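Local coordinates for structural polyprotein, VP1 (Israeli acute paralysis virus, PDB 5CDD) that probably serves as a structural capsid protein, one of the subunits from which the shell of this honeybee virus is assembled, at residues Thr59-Pro62 with Ile63-Thr67. Numbering follows the deposited sequence.
Sequences TKTP and ITDLT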
loop_
_atom_site.group_PDB
_atom_site.type_symbol
_atom_site.label_atom_id
_atom_site.label_comp_id
_atom_site.label_asym_id
_atom_site.label_seq_id
_atom_site.Cartn_x
_atom_site.Cartn_y
_atom_site.Cartn_z
ATOM N N THR A 59 -7.728 40.362 32.657
ATOM C CA THR A 59 -6.901 41.420 32.084
ATOM C C THR A 59 -6.354 41.058 30.712
ATOM O O THR A 59 -5.480 40.198 30.588
ATOM C CB THR A 59 -5.702 41.775 32.990
ATOM O OG1 THR A 59 -6.172 42.231 34.263
ATOM C CG2 THR A 59 -4.871 42.876 32.348
ATOM N N LYS A 60 -6.875 41.720 29.682
ATOM C CA LYS A 60 -6.415 41.486 28.318
ATOM C C LYS A 60 -4.997 42.045 28.250
ATOM O O LYS A 60 -4.799 43.256 28.239
ATOM C CB LYS A 60 -7.326 42.205 27.319
ATOM C CG LYS A 60 -8.802 41.845 27.460
ATOM C CD LYS A 60 -9.615 42.260 26.238
ATOM C CE LYS A 60 -9.558 43.758 25.987
ATOM N NZ LYS A 60 -10.237 44.140 24.712
ATOM N N THR A 61 -4.013 41.155 28.204
ATOM C CA THR A 61 -2.614 41.560 28.184
ATOM C C THR A 61 -1.839 41.255 26.904
ATOM O O THR A 61 -1.667 40.096 26.531
ATOM C CB THR A 61 -1.852 40.901 29.348
ATOM O OG1 THR A 61 -2.468 41.263 30.589
ATOM C CG2 THR A 61 -0.397 41.336 29.346
ATOM N N PRO A 62 -1.356 42.300 26.213
ATOM C CA PRO A 62 -0.587 42.092 24.982
ATOM C C PRO A 62 0.777 41.562 25.418
ATOM O O PRO A 62 1.365 42.076 26.374
ATOM C CB PRO A 62 -0.486 43.496 24.388
ATOM C CG PRO A 62 -1.648 44.232 24.998
ATOM C CD PRO A 62 -1.650 43.729 26.407
ATOM N N ILE A 63 1.286 40.542 24.736
ATOM C CA ILE A 63 2.575 39.985 25.127
ATOM C C ILE A 63 3.749 40.931 24.910
ATOM O O ILE A 63 4.857 40.649 25.363
ATOM C CB ILE A 63 2.871 38.640 24.420
ATOM C CG1 ILE A 63 2.271 38.623 23.010
ATOM C CG2 ILE A 63 2.351 37.493 25.262
ATOM C CD1 ILE A 63 3.013 39.495 22.016
ATOM N N THR A 64 3.510 42.053 24.238
ATOM C CA THR A 64 4.571 43.020 24.021
ATOM C C THR A 64 4.995 43.544 25.391
ATOM O O THR A 64 6.130 43.970 25.581
ATOM C CB THR A 64 4.100 44.202 23.152
ATOM O OG1 THR A 64 2.888 44.745 23.687
ATOM C CG2 THR A 64 3.865 43.760 21.719
ATOM N N ASP A 65 4.073 43.492 26.349
ATOM C CA ASP A 65 4.353 43.946 27.708
ATOM C C ASP A 65 5.467 43.100 28.304
ATOM O O ASP A 65 6.228 43.559 29.154
ATOM C CB ASP A 65 3.103 43.840 28.586
ATOM C CG ASP A 65 1.987 44.767 28.133
ATOM O OD1 ASP A 65 2.270 45.720 27.371
ATOM O OD2 ASP A 65 0.827 44.550 28.549
ATOM N N LEU A 66 5.547 41.856 27.849
ATOM C CA LEU A 66 6.567 40.920 28.302
ATOM C C LEU A 66 7.683 40.866 27.266
ATOM O O LEU A 66 8.866 40.851 27.600
ATOM C CB LEU A 66 5.960 39.525 28.462
ATOM C CG LEU A 66 6.942 38.368 28.674
ATOM C CD1 LEU A 66 7.665 38.548 29.996
ATOM C CD2 LEU A 66 6.193 37.047 28.653
ATOM N N THR A 67 7.276 40.841 26.003
ATOM C CA THR A 67 8.181 40.769 24.866
ATOM C C THR A 67 9.171 41.924 24.745
ATOM O O THR A 67 10.353 41.700 24.492
ATOM C CB THR A 67 7.362 40.641 23.558
ATOM O OG1 THR A 67 7.199 39.255 23.243
ATOM C CG2 THR A 67 8.034 41.363 22.404
#
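Asp65 folds back over Pro62 where an extended strand turns into a helix, and its backbone and side chain both take part. The backbone bond is the firm one: Asp65 N donates to Pro62 O over 3.1 Å, with an N-H...O angle of 159°. This i-to-i+3 link closes a turn where the strand gives way to the helix. The carboxylate lies back against the strand residues, because CG stands anti to the carbonyl carbon and beside the backbone N (chi1 -65°). Its oxygen OD2 comes to rest 3.4 Å from Pro62 CD, the ring carbon bonded to nitrogen, and 3.5 Å from the methyl CG2 of Thr61. Both are van der Waals approaches to CH groups. The same OD2 lies 3.3 Å from Pro62 O; the two acceptors do not bond, and the exposed carboxylate probably meets solvent. On Thr61, OG1 stands beside the backbone N (chi1 -58°) and donates to Thr59 O at 3.2 Å, which leaves the methyl anti to that nitrogen and brings CG2 to the carboxylate. On the proline's CB, Thr64 OG1 sits 3.7 Å away. Ile63 O accepts from Leu66 N, continuing the turn; the approach of Thr67 N to the same oxygen is doubtfully short.

Within this chain, strand 61-62 is at one margin of a four-stranded antiparallel sheet; backbone bonds join Thr61 with Tyr170 and, just past the strand, Ile63 with Leu168. Thr61, Ile63 and Leu66 all pack on Trp53 of strand 47-55, while Leu66 also touches Val180 of strand 176-184. In a capsid domain consistent with the viral jelly-roll fold, this turn thus links the margin of one sheet to helix 64-73, packed on strand 47-55 of the other.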